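Local coordinates for N-acetylmuramoyl-L-alanine amidase amiD (Escherichia coli, PDB 3D2Y), which hydrolyses the amide link between N-acetylmuramoyl residues and L-amino acids in cell-wall glycopeptides, using one catalytic zinc ion per subunit, at residues Lys6-Val9 with Tyr14-Asp17; Phe166-Leu171 with Gln231-Pro236; Val226-Gln231 with Thr237-Glu242. One frame throughout, in Å; residues are numbered along the deposited sequence.

Contact 1 (Lys6-Val9 with Tyr14-Asp17)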
# COMPACT_ATOMS: atom_id res chain seq x y z
N LYS A 6 21.66 15.06 -34.34
CA LYS A 6 22.14 15.17 -32.96
C LYS A 6 21.06 15.73 -32.02
O LYS A 6 20.95 16.94 -31.84
CB LYS A 6 23.46 15.98 -32.94
CG LYS A 6 24.03 16.37 -31.57
CD LYS A 6 24.36 15.19 -30.66
CE LYS A 6 25.15 15.70 -29.44
NZ LYS A 6 24.84 14.90 -28.18
N GLY A 7 20.25 14.83 -31.46
CA GLY A 7 19.12 15.18 -30.59
C GLY A 7 17.86 15.61 -31.34
O GLY A 7 16.98 16.27 -30.76
N ILE A 8 17.76 15.25 -32.62
CA ILE A 8 16.60 15.59 -33.47
C ILE A 8 15.84 14.33 -33.91
O ILE A 8 16.46 13.37 -34.37
CB ILE A 8 17.00 16.49 -34.70
CG1 ILE A 8 16.83 17.97 -34.40
CG2 ILE A 8 16.09 16.26 -35.87
CD1 ILE A 8 17.72 18.53 -33.35
N VAL A 9 14.50 14.35 -33.77
CA VAL A 9 13.62 13.21 -34.12
C VAL A 9 12.59 13.58 -35.23
O VAL A 9 11.92 14.60 -35.12
CB VAL A 9 12.87 12.67 -32.86
CG1 VAL A 9 12.10 11.40 -33.19
CG2 VAL A 9 13.83 12.41 -31.69
N TYR A 14 6.19 17.22 -38.63
CA TYR A 14 7.04 18.03 -37.74
C TYR A 14 8.33 17.28 -37.31
O TYR A 14 8.40 16.06 -37.41
CB TYR A 14 6.26 18.49 -36.49
CG TYR A 14 5.80 17.32 -35.61
CD1 TYR A 14 6.53 16.93 -34.48
CD2 TYR A 14 4.68 16.57 -35.96
CE1 TYR A 14 6.10 15.84 -33.69
CE2 TYR A 14 4.25 15.50 -35.17
CZ TYR A 14 4.96 15.14 -34.06
OH TYR A 14 4.53 14.06 -33.32
N GLN A 15 9.31 18.04 -36.84
CA GLN A 15 10.55 17.52 -36.27
C GLN A 15 10.54 17.78 -34.77
O GLN A 15 10.03 18.80 -34.34
CB GLN A 15 11.71 18.30 -36.88
CG GLN A 15 12.83 17.47 -37.33
CD GLN A 15 13.92 18.26 -37.99
OE1 GLN A 15 14.16 19.42 -37.64
NE2 GLN A 15 14.60 17.65 -38.94
N LEU A 16 11.09 16.88 -33.96
CA LEU A 16 11.28 17.19 -32.53
C LEU A 16 12.75 17.38 -32.23
O LEU A 16 13.59 16.63 -32.72
CB LEU A 16 10.71 16.11 -31.60
CG LEU A 16 9.21 15.91 -31.67
CD1 LEU A 16 8.82 14.55 -30.99
CD2 LEU A 16 8.45 17.07 -31.07
N ASP A 17 13.05 18.40 -31.43
CA ASP A 17 14.39 18.73 -30.99
C ASP A 17 14.45 18.39 -29.51
O ASP A 17 13.75 19.02 -28.69
CB ASP A 17 14.63 20.23 -31.22
CG ASP A 17 16.07 20.69 -30.93
OD1 ASP A 17 16.73 20.12 -30.04
OD2 ASP A 17 16.52 21.68 -31.57
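Val9 and Leu16 face each other through a closed pair of backbone hydrogen bonds, Val9 N to Leu16 O and Leu16 N to Val9 O, each 2.7 Å long. Both are short and nearly straight, with 172° at the hydrogen of Val9 and 173° at that of Leu16. Weaker CA-H...O contacts flank this ring. Ile8 CA lies 3.3 Å from Leu16 O and Gln15 CA 3.4 Å from Val9 O, so each of these oxygens meets a carbon-bound hydrogen as well as an amide. Gly7 O receives a similar, longer approach from Asp17 CA, and beyond it the backbone pairing continues from Gly7 to Thr18.

This is the ladder of a small antiparallel beta hairpin, strands 8-10 and 15-17, near the N-terminus. Val9 and Leu16 form its hydrogen-bonded pair, Ile8 and Asp17 the neighbouring non-hydrogen-bonded pair. The hairpin lies at the surface, its centre about 40 Å from the centre of the chain and away from the zinc site.

Side-chain packing is thin and divided between the two faces. On one, Val9 CB and Leu16 CB come within 4.3 Å, with the edge of the Tyr14 ring turned to Leu16 CG. On the other, Ile8 reaches two polar groups with separate branches. A chi1 of -94°, turned away from a staggered value, places its CG2 against the Gln15 carboxamide, 3.6 Å from CD, while CD1 reaches Asp17, resting 3.6 Å from CG and about equally far from both carboxylate oxygens. The polar ends have partners nearby: Gln15 NE2 bonds Glu10 OE1, and Asp17 OD1 accepts from Arg19 N.

Contact 2 (Phe166-Leu171 with Gln231-Pro236)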
# COMPACT_ATOMS: atom_id res chain seq x y z
N PHE A 166 -0.05 -9.34 7.17
CA PHE A 166 0.96 -8.88 6.21
C PHE A 166 2.18 -8.28 6.93
O PHE A 166 2.01 -7.37 7.74
CB PHE A 166 0.41 -7.89 5.16
CG PHE A 166 1.40 -7.63 4.06
CD1 PHE A 166 2.16 -6.46 4.05
CD2 PHE A 166 1.64 -8.61 3.09
CE1 PHE A 166 3.15 -6.27 3.03
CE2 PHE A 166 2.59 -8.44 2.11
CZ PHE A 166 3.34 -7.25 2.07
N PRO A 167 3.41 -8.80 6.63
CA PRO A 167 4.59 -8.42 7.42
C PRO A 167 5.27 -7.08 7.03
O PRO A 167 6.38 -7.07 6.50
CB PRO A 167 5.53 -9.63 7.23
CG PRO A 167 5.19 -10.14 5.83
CD PRO A 167 3.73 -9.81 5.59
N TRP A 168 4.58 -5.95 7.30
CA TRP A 168 5.07 -4.60 6.96
C TRP A 168 6.43 -4.26 7.59
O TRP A 168 7.31 -3.71 6.91
CB TRP A 168 4.05 -3.54 7.33
CG TRP A 168 2.84 -3.53 6.44
CD1 TRP A 168 1.60 -3.99 6.75
CD2 TRP A 168 2.78 -3.09 5.06
NE1 TRP A 168 0.73 -3.83 5.67
CE2 TRP A 168 1.42 -3.26 4.63
CE3 TRP A 168 3.72 -2.55 4.17
CZ2 TRP A 168 0.99 -2.92 3.33
CZ3 TRP A 168 3.29 -2.19 2.87
CH2 TRP A 168 1.92 -2.39 2.47
N GLN A 169 6.58 -4.58 8.89
CA GLN A 169 7.84 -4.32 9.60
C GLN A 169 9.03 -5.09 9.00
O GLN A 169 10.10 -4.53 8.80
CB GLN A 169 7.73 -4.62 11.11
CG GLN A 169 8.71 -3.77 11.91
CD GLN A 169 8.77 -4.12 13.38
OE1 GLN A 169 7.85 -4.71 13.95
NE2 GLN A 169 9.87 -3.73 14.02
N GLN A 170 8.83 -6.37 8.69
CA GLN A 170 9.83 -7.15 7.97
C GLN A 170 10.26 -6.49 6.65
O GLN A 170 11.45 -6.49 6.30
CB GLN A 170 9.30 -8.55 7.66
CG GLN A 170 10.36 -9.42 7.11
CD GLN A 170 9.87 -10.72 6.56
OE1 GLN A 170 10.54 -11.31 5.72
NE2 GLN A 170 8.70 -11.18 7.00
N LEU A 171 9.30 -5.96 5.91
CA LEU A 171 9.59 -5.33 4.63
C LEU A 171 10.34 -4.04 4.87
O LEU A 171 11.22 -3.69 4.08
CB LEU A 171 8.32 -5.01 3.84
CG LEU A 171 7.62 -6.13 3.09
CD1 LEU A 171 6.87 -5.55 1.90
CD2 LEU A 171 8.65 -7.09 2.64
N GLN A 231 -4.24 0.62 11.81
CA GLN A 231 -3.76 -0.36 12.79
C GLN A 231 -3.36 -1.67 12.12
O GLN A 231 -2.34 -2.28 12.49
CB GLN A 231 -4.79 -0.61 13.90
CG GLN A 231 -5.02 0.63 14.80
CD GLN A 231 -6.24 0.51 15.70
OE1 GLN A 231 -7.24 -0.11 15.33
NE2 GLN A 231 -6.19 1.16 16.86
N MET A 232 -4.17 -2.12 11.16
CA MET A 232 -3.82 -3.32 10.38
C MET A 232 -2.44 -3.22 9.74
O MET A 232 -1.73 -4.21 9.67
CB MET A 232 -4.87 -3.67 9.31
CG MET A 232 -6.17 -4.20 9.86
SD MET A 232 -7.23 -4.85 8.56
CE MET A 232 -7.82 -3.38 7.76
N HIS A 233 -2.04 -2.00 9.35
CA HIS A 233 -0.73 -1.75 8.75
C HIS A 233 0.36 -1.53 9.84
O HIS A 233 1.45 -2.12 9.78
CB HIS A 233 -0.87 -0.54 7.79
CG HIS A 233 0.32 -0.26 6.92
ND1 HIS A 233 0.21 0.35 5.68
CD2 HIS A 233 1.65 -0.46 7.13
CE1 HIS A 233 1.42 0.50 5.17
NE2 HIS A 233 2.31 0.04 6.04
N PHE A 234 0.06 -0.71 10.85
CA PHE A 234 1.09 -0.14 11.71
C PHE A 234 0.98 -0.54 13.18
O PHE A 234 1.91 -0.28 13.94
CB PHE A 234 1.13 1.40 11.59
CG PHE A 234 1.54 1.90 10.25
CD1 PHE A 234 2.90 1.90 9.89
CD2 PHE A 234 0.59 2.43 9.36
CE1 PHE A 234 3.31 2.38 8.67
CE2 PHE A 234 1.02 2.91 8.10
CZ PHE A 234 2.39 2.90 7.78
N ARG A 235 -0.12 -1.22 13.57
CA ARG A 235 -0.28 -1.68 14.96
C ARG A 235 -1.18 -2.92 14.96
O ARG A 235 -2.29 -2.90 15.49
CB ARG A 235 -0.84 -0.57 15.87
CG ARG A 235 -0.41 -0.69 17.37
CD ARG A 235 -1.20 -1.74 18.16
NE ARG A 235 -2.63 -1.45 18.14
CZ ARG A 235 -3.27 -0.70 19.03
NH1 ARG A 235 -4.57 -0.49 18.91
NH2 ARG A 235 -2.62 -0.16 20.06
N PRO A 236 -0.73 -3.98 14.30
CA PRO A 236 -1.58 -5.13 14.03
C PRO A 236 -1.92 -6.01 15.20
O PRO A 236 -2.75 -6.89 15.07
CB PRO A 236 -0.79 -5.90 12.98
CG PRO A 236 0.61 -5.49 13.15
CD PRO A 236 0.59 -4.10 13.66
O HOH W 1 0.71 -5.90 9.53
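Trp168 and His233 stack face to face where the short helix 168-173 meets the C-terminal end of helix 220-234. Pro167, at the N-cap position and the centre of an inverse gamma turn, leads into the first helix. The tight part of this buried contact is almost entirely these two rings. The five-membered ring of the indole and the imidazole have centroids 3.7 Å apart and planes inclined by 18°. His233 NE2 sits toward the rim of the indole, 3.3 Å from Trp168 CD2, while Trp168 CE2 lies over the centre of the imidazole. With CG anti to its backbone N, a chi1 of -171° carries the His233 ring toward Trp168, where it lies between the indole and the Phe234 ring. The indole is likewise sandwiched: Phe166 CD1 lies against the face turned away from His233. Trp168 also touches Ile34 on strand 31-36, the strand that carries the zinc ligand His35, and Asp153 OD2 fixes the imidazole's rotation by bonding ND1.

Beside the stack the packing is looser. Met232 O comes only within 4.4 Å of Trp168 CD1, at an oblique approach, and a water joins the backbones. It lies in plane at the indole edge, bonded to Met232 O at 3.0 Å and to Phe166 O at 2.7 Å.

Contact 3 (Val226-Gln231 with Thr237-Glu242)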
# COMPACT_ATOMS: atom_id res chain seq x y z
N VAL A 226 -11.40 3.67 9.32
CA VAL A 226 -10.14 4.39 9.02
C VAL A 226 -9.06 3.97 10.03
O VAL A 226 -7.93 3.67 9.66
CB VAL A 226 -10.34 5.90 8.98
CG1 VAL A 226 -9.01 6.62 8.79
CG2 VAL A 226 -11.28 6.28 7.85
N ILE A 227 -9.43 3.92 11.31
CA ILE A 227 -8.44 3.72 12.36
C ILE A 227 -7.99 2.28 12.28
O ILE A 227 -6.80 1.97 12.41
CB ILE A 227 -9.03 4.07 13.75
CG1 ILE A 227 -9.17 5.61 13.91
CG2 ILE A 227 -8.09 3.57 14.83
CD1 ILE A 227 -10.15 6.12 15.04
N MET A 228 -8.94 1.40 12.01
CA MET A 228 -8.68 -0.01 11.81
C MET A 228 -7.68 -0.26 10.65
O MET A 228 -6.72 -1.03 10.81
CB MET A 228 -10.00 -0.73 11.56
CG MET A 228 -9.93 -2.24 11.43
SD MET A 228 -11.55 -2.97 11.01
CE MET A 228 -12.75 -1.87 11.78
N ALA A 229 -7.92 0.38 9.50
CA ALA A 229 -7.01 0.30 8.36
C ALA A 229 -5.54 0.67 8.76
O ALA A 229 -4.58 -0.03 8.39
CB ALA A 229 -7.51 1.18 7.21
N PHE A 230 -5.41 1.72 9.55
CA PHE A 230 -4.11 2.22 9.99
C PHE A 230 -3.43 1.18 10.92
O PHE A 230 -2.21 0.88 10.80
CB PHE A 230 -4.30 3.57 10.70
CG PHE A 230 -3.04 4.12 11.29
CD1 PHE A 230 -2.03 4.61 10.47
CD2 PHE A 230 -2.88 4.18 12.70
CE1 PHE A 230 -0.85 5.13 11.02
CE2 PHE A 230 -1.70 4.69 13.27
CZ PHE A 230 -0.68 5.16 12.42
N GLN A 231 -4.24 0.62 11.81
CA GLN A 231 -3.76 -0.36 12.79
C GLN A 231 -3.36 -1.67 12.12
O GLN A 231 -2.34 -2.28 12.49
CB GLN A 231 -4.79 -0.61 13.90
CG GLN A 231 -5.02 0.63 14.80
CD GLN A 231 -6.24 0.51 15.70
OE1 GLN A 231 -7.24 -0.11 15.33
NE2 GLN A 231 -6.19 1.16 16.86
N THR A 237 -1.30 -5.79 16.35
CA THR A 237 -1.71 -6.50 17.57
C THR A 237 -3.14 -6.20 18.02
O THR A 237 -3.79 -7.06 18.64
CB THR A 237 -0.73 -6.24 18.75
OG1 THR A 237 -0.70 -4.83 19.07
CG2 THR A 237 0.67 -6.75 18.37
N LEU A 238 -3.64 -5.00 17.72
CA LEU A 238 -5.04 -4.68 17.96
C LEU A 238 -5.51 -3.66 16.96
O LEU A 238 -4.99 -2.55 16.92
CB LEU A 238 -5.29 -4.17 19.38
CG LEU A 238 -6.75 -3.83 19.76
CD1 LEU A 238 -7.62 -5.09 19.81
CD2 LEU A 238 -6.82 -3.11 21.07
N TYR A 239 -6.49 -4.08 16.15
CA TYR A 239 -6.99 -3.31 15.00
C TYR A 239 -8.52 -3.20 15.10
O TYR A 239 -9.22 -3.33 14.10
CB TYR A 239 -6.54 -3.94 13.66
CG TYR A 239 -6.75 -5.44 13.51
CD1 TYR A 239 -7.94 -5.95 12.97
CD2 TYR A 239 -5.76 -6.36 13.89
CE1 TYR A 239 -8.14 -7.35 12.83
CE2 TYR A 239 -5.95 -7.77 13.75
CZ TYR A 239 -7.13 -8.24 13.22
OH TYR A 239 -7.32 -9.60 13.10
N ASN A 240 -9.01 -2.97 16.31
CA ASN A 240 -10.44 -2.79 16.56
C ASN A 240 -10.99 -1.41 16.20
O ASN A 240 -12.19 -1.20 16.24
CB ASN A 240 -10.82 -3.17 18.01
CG ASN A 240 -10.27 -2.20 19.04
OD1 ASN A 240 -9.45 -1.31 18.73
ND2 ASN A 240 -10.75 -2.33 20.28
N GLY A 241 -10.10 -0.48 15.83
CA GLY A 241 -10.54 0.80 15.29
C GLY A 241 -10.87 1.84 16.34
O GLY A 241 -11.50 2.84 16.02
N GLU A 242 -10.46 1.56 17.58
CA GLU A 242 -10.54 2.48 18.73
C GLU A 242 -9.25 3.28 18.95
O GLU A 242 -8.13 2.74 18.97
CB GLU A 242 -10.88 1.71 20.01
CG GLU A 242 -12.23 0.98 19.95
CD GLU A 242 -13.44 1.92 19.88
OE1 GLU A 242 -14.53 1.44 19.50
OE2 GLU A 242 -13.33 3.12 20.23
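Gln231 grips the backbone of the following loop with both ends of its carboxamide. OE1 accepts from Gly241 N at 2.9 Å, in the carbonyl plane and on a lone pair, although the angle at the hydrogen is a bent 145°. The second bond, from NE2 to Glu242 O, is longer at 3.3 Å, and its donor stands above the plane of that carbonyl. NE2 also bonds Thr247 OG1, which helps to satisfy this buried amide. A lysine in place of Gln231 would probably leave Gly241 N without its acceptor and set the turn around it free to shift.

The loop folds back along the helix it has just left, and these bonds help hold it there. It connects helix 220-234 to helix 245-258; with helix 200-210 these form a C-terminal helical region consistent with a peptidoglycan-binding-like three-helix fold. Within the loop Asn240 OD1 accepts from Glu242 N in an Asx turn, with Gly241 between them.

Close van der Waals contacts complete the fit. Lacking a side chain, Gly241 brings its CA within 3.7 Å of Met228 N, while Ile227 lays CB 3.6 Å from Gly241 O. Met228, its CG anti to the backbone N, presses that carbon to 3.0 Å from Tyr239 O, a tight approach; the same atom lies near the plane of the Tyr239 ring, off its edge and less close. The CB atoms of Gln231 and Tyr239 touch at 3.8 Å, whereas the phenol leads away from residues 226-231; the Tyr239 side chain also touches Met232 and Pro164.

Contacts 2 and 3 are neighbours on helix 220-234, their centres about 11 Å apart. They share Gln231 and touch where Met232 CG meets Tyr239 CB at 3.8 Å. Their segments alternate along the chain: contact 2 ties the end of that helix to the catalytic region, and contact 3 closes the loop after it. Contact 2 lies nearer the active site: the Met232 side chain is about 7 Å from that of substrate-binding Tyr36 and about 8 Å from that of Lys159, the transition-state stabilizer. In contact 3 the side chains of Tyr239 and Met228 are about 10 and 11 Å from these, respectively. Contact 1 stands apart, its centre about 49 Å from that of contact 2.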